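Long-range contacts in beta-fructofuranosidase, insoluble isoenzyme CWINV1 (Arabidopsis thaliana, PDB 2OXB), which hydrolyses sucrose, 1-kestose and, less readily, neokestose and levan, releasing terminal fructose as a cell-wall invertase of glycosyl hydrolase family 32: residues 4-9 against 480-485; 294-299 against 498-503. The protein carries 1 engineered substitution. All blocks are in the same frame, centred on the assembly; numbering follows the deposited sequence.

How the contacts relate
Both contacts are buried and tie the C-terminal beta-sandwich to the other part of the enzyme, with centres 10 Å apart. Contact 1 docks the chain start, just ahead of the first propeller strand, on the turn joining sandwich strands 473-480 and 483-488; contact 2 sets a propeller loop against the chain leaving the next strand, 493-498. The two sandwich pieces adjoin, Ser482 O lying 2.7 Å from Val499 N. Segment 4-9 also reaches contact 2, with Tyr4 OH 2.5 Å from Pro501 O; both are probable hydrogen bonds. In contact 1 a sandwich carboxylate receives backbone N-H groups; contact 2 turns the polarity round, with sandwich guanidinium and phenol groups meeting propeller acceptors, close to a glycan and the substrate pocket.

Contact 1 (4-9 against 480-485); sequences YRTGFH and DHSVVE
The tight hairpin between sandwich strands 473-480 and 483-488, a type II' turn from Asp480 to Val483, presses its side chains into the N-terminal segment 4-9, and the Asp480 carboxylate does most of the gripping. With CG anti to the backbone N (chi1 -154°), it reaches into the bend of the segment and takes two successive amides. Gly7 N donates to Asp480 OD1 at 2.9 Å, nearly straight, and Phe8 N reaches Asp480 OD2 at the same 2.9 Å through the syn lone pair. The two bonds, one on each oxygen, hold the carboxylate's rotation. Phe8, its chi1 of 62° placing CG between the backbone N and the carbonyl carbon, lays its ring against this group: Asp480 OD2 sits 3.0 Å above the ring plane, over its centre. His9 meets Asp480 tip to tip, its ring tilted 34° from the carboxylate, while Phe8 CE1 covers part of one imidazole face. Glu485 passes His9 with its carboxylate nearly perpendicular to the ring, and its OE2 forms a salt bridge with Arg316. At the turn, His481 CD2 lies 3.4 Å from Arg5 O, and its NE2 is held by Gln366. Thr6 CG2 packs against Val483. One Asp carboxylate thus accepts two successive backbone N-H groups, binding a type II' hairpin turn of the C-terminal beta-sandwich to the segment leading into the family 32 propeller.

Contact 2 (294-299 against 498-503); sequences TNESSS and RVYPKL. With NAG (2-acetamido-2-deoxy-beta-D-glucopyranose), chain C.
Arg498 and Tyr500, at the exit of an edge strand of the C-terminal beta-sandwich, meet Glu296 and its neighbours in a propeller loop, across the interface of the two-domain family 32 fold. The ionic part centres on Glu296, whose chain is bent at chi2 (81°) so that the carboxylate turns back to the sandwich. Its OE2 forms a salt bridge with Arg498 NH2 at 2.9 Å. The carboxylate stands almost upright to the guanidinium plane, and the hydrogen bond within the pair is weak. Lys306 adds a second positive charge on OE2, and Gly310 N holds OE1; the carboxylate is therefore probably kept ionised, although the placing of OE2 is not fully certain.

Among the other hydrogen bonds, Tyr500 OH donates to the same Glu296 OE2 at 2.9 Å, with that oxygen near the ring plane. Arg498 NE points poorly at the backbone carbonyl Asn295 O, making only a weak bond (116° at the hydrogen).

Packing fills in around these groups. Glu296 CA rides 3.5 Å over one face of the Arg498 guanidinium, toward its rim, and Thr294 CG2 comes in at the edge. Ser298 CB makes a CH-pi contact with Tyr500, 3.8 Å from the ring centroid. Ser297 CB lies against Arg498 CB at 3.4 Å, while its OG turns to Lys273.

Asn295 sends its side chain the other way, as an N-glycosylation site: ND2 is bonded to C1 of the N-acetylglucosamine at 1.4 Å.

Contact 1 (4-9 against 480-485)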
loop_
_atom_site.group_PDB
_atom_site.type_symbol
_atom_site.label_atom_id
_atom_site.label_comp_id
_atom_site.label_asym_id
_atom_site.label_seq_id
_atom_site.Cartn_x
_atom_site.Cartn_y
_atom_site.Cartn_z
ATOM N N TYR A 4 -19.835 7.973 -2.570
ATOM C CA TYR A 4 -18.499 7.868 -2.022
ATOM C C TYR A 4 -17.853 6.519 -2.282
ATOM O O TYR A 4 -16.687 6.309 -1.966
ATOM C CB TYR A 4 -18.529 8.190 -0.531
ATOM C CG TYR A 4 -18.884 9.639 -0.253
ATOM C CD1 TYR A 4 -18.657 10.635 -1.213
ATOM C CD2 TYR A 4 -19.409 10.023 0.976
ATOM C CE1 TYR A 4 -18.946 11.975 -0.953
ATOM C CE2 TYR A 4 -19.698 11.361 1.244
ATOM C CZ TYR A 4 -19.462 12.330 0.274
ATOM O OH TYR A 4 -19.749 13.646 0.545
ATOM N N ARG A 5 -18.614 5.613 -2.882
ATOM C CA ARG A 5 -18.107 4.294 -3.200
ATOM C C ARG A 5 -17.232 4.366 -4.451
ATOM O O ARG A 5 -17.430 5.238 -5.284
ATOM C CB ARG A 5 -19.279 3.336 -3.406
ATOM C CG ARG A 5 -20.219 3.294 -2.216
ATOM C CD ARG A 5 -21.097 2.059 -2.225
ATOM N NE ARG A 5 -20.293 0.836 -2.284
ATOM C CZ ARG A 5 -20.796 -0.395 -2.291
ATOM N NH1 ARG A 5 -22.111 -0.586 -2.239
ATOM N NH2 ARG A 5 -19.985 -1.440 -2.368
ATOM N N THR A 6 -16.259 3.467 -4.576
ATOM C CA THR A 6 -15.380 3.469 -5.743
ATOM C C THR A 6 -15.977 2.663 -6.888
ATOM O O THR A 6 -16.707 1.690 -6.670
ATOM C CB THR A 6 -13.998 2.879 -5.425
ATOM O OG1 THR A 6 -14.125 1.480 -5.162
ATOM C CG2 THR A 6 -13.401 3.561 -4.210
ATOM N N GLY A 7 -15.650 3.066 -8.110
ATOM C CA GLY A 7 -16.138 2.366 -9.283
ATOM C C GLY A 7 -15.165 1.352 -9.881
ATOM O O GLY A 7 -15.596 0.330 -10.406
ATOM N N PHE A 8 -13.863 1.612 -9.809
ATOM C CA PHE A 8 -12.898 0.689 -10.381
ATOM C C PHE A 8 -11.851 0.148 -9.414
ATOM O O PHE A 8 -10.870 -0.469 -9.826
ATOM C CB PHE A 8 -12.198 1.321 -11.588
ATOM C CG PHE A 8 -11.405 2.548 -11.267
ATOM C CD1 PHE A 8 -10.149 2.450 -10.693
ATOM C CD2 PHE A 8 -11.913 3.808 -11.555
ATOM C CE1 PHE A 8 -9.404 3.600 -10.411
ATOM C CE2 PHE A 8 -11.181 4.955 -11.280
ATOM C CZ PHE A 8 -9.922 4.850 -10.705
ATOM N N HIS A 9 -12.038 0.358 -8.128
ATOM C CA HIS A 9 -11.062 -0.171 -7.187
ATOM C C HIS A 9 -11.535 -1.540 -6.722
ATOM O O HIS A 9 -11.588 -2.488 -7.511
ATOM C CB HIS A 9 -10.911 0.791 -6.010
ATOM C CG HIS A 9 -10.160 2.035 -6.354
ATOM N ND1 HIS A 9 -8.826 2.024 -6.695
ATOM C CD2 HIS A 9 -10.564 3.321 -6.449
ATOM C CE1 HIS A 9 -8.439 3.252 -6.987
ATOM N NE2 HIS A 9 -9.476 4.060 -6.846
ATOM N N ASP A 480 -10.996 8.273 -8.052
ATOM C CA ASP A 480 -12.183 7.449 -7.877
ATOM C C ASP A 480 -13.122 7.852 -6.730
ATOM O O ASP A 480 -13.402 7.062 -5.823
ATOM C CB ASP A 480 -11.780 5.984 -7.727
ATOM C CG ASP A 480 -12.885 5.041 -8.154
ATOM O OD1 ASP A 480 -14.063 5.444 -8.047
ATOM O OD2 ASP A 480 -12.587 3.902 -8.584
ATOM N N HIS A 481 -13.609 9.087 -6.781
ATOM C CA HIS A 481 -14.536 9.592 -5.776
ATOM C C HIS A 481 -13.847 9.709 -4.423
ATOM O O HIS A 481 -12.903 10.487 -4.266
ATOM C CB HIS A 481 -15.756 8.658 -5.691
ATOM C CG HIS A 481 -16.350 8.324 -7.028
ATOM N ND1 HIS A 481 -17.125 9.212 -7.744
ATOM C CD2 HIS A 481 -16.235 7.220 -7.805
ATOM C CE1 HIS A 481 -17.459 8.670 -8.902
ATOM N NE2 HIS A 481 -16.932 7.462 -8.965
ATOM N N SER A 482 -14.323 8.929 -3.458
ATOM C CA SER A 482 -13.780 8.913 -2.104
ATOM C C SER A 482 -12.271 8.649 -2.011
ATOM O O SER A 482 -11.609 9.153 -1.108
ATOM C CB SER A 482 -14.511 7.855 -1.273
ATOM O OG SER A 482 -14.248 6.545 -1.769
ATOM N N VAL A 483 -11.726 7.850 -2.921
ATOM C CA VAL A 483 -10.304 7.547 -2.875
ATOM C C VAL A 483 -9.482 8.123 -4.017
ATOM O O VAL A 483 -9.863 8.053 -5.187
ATOM C CB VAL A 483 -10.053 6.035 -2.835
ATOM C CG1 VAL A 483 -10.730 5.368 -4.012
ATOM C CG2 VAL A 483 -8.561 5.766 -2.868
ATOM N N VAL A 484 -8.330 8.674 -3.657
ATOM C CA VAL A 484 -7.425 9.273 -4.618
ATOM C C VAL A 484 -6.005 8.858 -4.314
ATOM O O VAL A 484 -5.514 9.071 -3.208
ATOM C CB VAL A 484 -7.512 10.792 -4.556
ATOM C CG1 VAL A 484 -8.699 11.282 -5.372
ATOM C CG2 VAL A 484 -7.657 11.226 -3.118
ATOM N N GLU A 485 -5.349 8.263 -5.299
ATOM C CA GLU A 485 -3.976 7.814 -5.126
ATOM C C GLU A 485 -3.020 8.683 -5.922
ATOM O O GLU A 485 -3.186 8.866 -7.136
ATOM C CB GLU A 485 -3.844 6.365 -5.567
ATOM C CG GLU A 485 -4.688 5.430 -4.739
ATOM C CD GLU A 485 -4.671 4.022 -5.265
ATOM O OE1 GLU A 485 -5.106 3.830 -6.416
ATOM O OE2 GLU A 485 -4.224 3.116 -4.533
#

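Contact 2 (294-299 against 498-503)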
loop_
_atom_site.group_PDB
_atom_site.type_symbol
_atom_site.label_atom_id
_atom_site.label_comp_id
_atom_site.label_asym_id
_atom_site.label_seq_id
_atom_site.Cartn_x
_atom_site.Cartn_y
_atom_site.Cartn_z
ATOM N N THR A 294 -5.706 0.738 3.440
ATOM C CA THR A 294 -6.212 2.126 3.424
ATOM C C THR A 294 -7.526 2.347 4.179
ATOM O O THR A 294 -8.622 2.070 3.681
ATOM C CB THR A 294 -6.421 2.668 1.978
ATOM O OG1 THR A 294 -5.152 2.932 1.377
ATOM C CG2 THR A 294 -7.224 3.970 1.995
ATOM N N ASN A 295 -7.367 2.886 5.379
ATOM C CA ASN A 295 -8.434 3.224 6.299
ATOM C C ASN A 295 -9.559 3.945 5.602
ATOM O O ASN A 295 -9.570 4.132 4.392
ATOM C CB ASN A 295 -7.893 4.184 7.356
ATOM C CG ASN A 295 -8.020 3.661 8.755
ATOM O OD1 ASN A 295 -8.911 2.867 9.058
ATOM N ND2 ASN A 295 -7.135 4.138 9.626
ATOM N N GLU A 296 -10.483 4.404 6.428
ATOM C CA GLU A 296 -11.635 5.159 5.994
ATOM C C GLU A 296 -11.498 6.514 6.702
ATOM O O GLU A 296 -11.636 6.568 7.921
ATOM C CB GLU A 296 -12.891 4.463 6.485
ATOM C CG GLU A 296 -14.148 4.909 5.803
ATOM C CD GLU A 296 -14.336 4.224 4.469
ATOM O OE1 GLU A 296 -14.325 2.980 4.471
ATOM O OE2 GLU A 296 -14.492 4.925 3.442
ATOM N N SER A 297 -11.223 7.590 5.959
ATOM C CA SER A 297 -11.054 8.925 6.553
ATOM C C SER A 297 -12.344 9.590 7.044
ATOM O O SER A 297 -12.319 10.728 7.512
ATOM C CB SER A 297 -10.362 9.877 5.561
ATOM O OG SER A 297 -8.966 9.636 5.462
ATOM N N SER A 298 -13.469 8.891 6.931
ATOM C CA SER A 298 -14.750 9.436 7.377
ATOM C C SER A 298 -15.034 8.958 8.785
ATOM O O SER A 298 -14.608 7.876 9.184
ATOM C CB SER A 298 -15.883 8.967 6.470
ATOM O OG SER A 298 -16.213 7.621 6.754
ATOM N N SER A 299 -15.765 9.764 9.539
ATOM C CA SER A 299 -16.101 9.401 10.902
ATOM C C SER A 299 -16.897 8.100 10.899
ATOM O O SER A 299 -17.627 7.813 9.960
ATOM C CB SER A 299 -16.925 10.516 11.548
ATOM O OG SER A 299 -18.250 10.511 11.043
ATOM N N ARG A 498 -8.173 9.910 1.401
ATOM C CA ARG A 498 -9.610 9.659 1.323
ATOM C C ARG A 498 -10.364 10.978 1.475
ATOM O O ARG A 498 -10.214 11.674 2.485
ATOM C CB ARG A 498 -10.028 8.702 2.438
ATOM C CG ARG A 498 -9.012 7.601 2.694
ATOM C CD ARG A 498 -9.062 6.512 1.648
ATOM N NE ARG A 498 -9.847 5.372 2.111
ATOM C CZ ARG A 498 -11.174 5.328 2.127
ATOM N NH1 ARG A 498 -11.882 6.360 1.695
ATOM N NH2 ARG A 498 -11.791 4.252 2.594
ATOM N N VAL A 499 -11.164 11.315 0.465
ATOM C CA VAL A 499 -11.944 12.550 0.448
ATOM C C VAL A 499 -13.448 12.260 0.404
ATOM O O VAL A 499 -13.883 11.230 -0.117
ATOM C CB VAL A 499 -11.517 13.472 -0.755
ATOM C CG1 VAL A 499 -11.677 12.743 -2.082
ATOM C CG2 VAL A 499 -12.337 14.761 -0.750
ATOM N N TYR A 500 -14.231 13.172 0.968
ATOM C CA TYR A 500 -15.679 13.019 1.037
ATOM C C TYR A 500 -16.325 14.393 0.838
ATOM O O TYR A 500 -16.825 15.018 1.786
ATOM C CB TYR A 500 -16.047 12.447 2.402
ATOM C CG TYR A 500 -15.314 11.165 2.738
ATOM C CD1 TYR A 500 -15.786 9.932 2.282
ATOM C CD2 TYR A 500 -14.151 11.177 3.526
ATOM C CE1 TYR A 500 -15.132 8.744 2.605
ATOM C CE2 TYR A 500 -13.486 9.990 3.854
ATOM C CZ TYR A 500 -13.988 8.773 3.390
ATOM O OH TYR A 500 -13.386 7.569 3.727
ATOM N N PRO A 501 -16.307 14.884 -0.408
ATOM C CA PRO A 501 -16.875 16.182 -0.782
ATOM C C PRO A 501 -18.391 16.149 -0.906
ATOM O O PRO A 501 -18.978 15.129 -1.296
ATOM C CB PRO A 501 -16.202 16.471 -2.114
ATOM C CG PRO A 501 -16.170 15.102 -2.734
ATOM C CD PRO A 501 -15.722 14.213 -1.581
ATOM N N LYS A 502 -19.017 17.274 -0.577
ATOM C CA LYS A 502 -20.473 17.399 -0.645
ATOM C C LYS A 502 -20.948 17.982 -1.987
ATOM O O LYS A 502 -22.080 17.733 -2.402
ATOM C CB LYS A 502 -20.980 18.258 0.524
ATOM C CG LYS A 502 -20.940 17.567 1.885
ATOM C CD LYS A 502 -22.076 16.551 2.052
ATOM C CE LYS A 502 -23.411 17.233 2.384
ATOM N NZ LYS A 502 -24.565 16.295 2.607
ATOM N N LEU A 503 -20.074 18.734 -2.659
ATOM C CA LEU A 503 -20.381 19.343 -3.956
ATOM C C LEU A 503 -19.656 18.640 -5.097
ATOM O O LEU A 503 -20.139 18.605 -6.223
ATOM C CB LEU A 503 -19.988 20.823 -3.969
ATOM C CG LEU A 503 -20.908 21.793 -3.230
ATOM C CD1 LEU A 503 -20.118 23.016 -2.801
ATOM C CD2 LEU A 503 -22.086 22.170 -4.109
HETATM C C1 NAG C . -7.565 5.098 10.621
HETATM C C2 NAG C . -6.585 6.279 10.692
HETATM C C3 NAG C . -7.155 7.472 11.486
HETATM C C4 NAG C . -8.619 7.779 11.160
HETATM C C5 NAG C . -9.388 6.465 11.266
HETATM C C6 NAG C . -10.899 6.530 11.085
HETATM C C7 NAG C . -5.067 6.201 12.571
HETATM C C8 NAG C . -5.481 5.261 13.699
HETATM N N2 NAG C . -5.351 5.843 11.320
HETATM O O3 NAG C . -6.362 8.629 11.257
HETATM O O4 NAG C . -9.117 8.719 12.097
HETATM O O5 NAG C . -8.879 5.545 10.296
HETATM O O6 NAG C . -11.492 5.266 11.360
HETATM O O7 NAG C . -4.492 7.254 12.844
#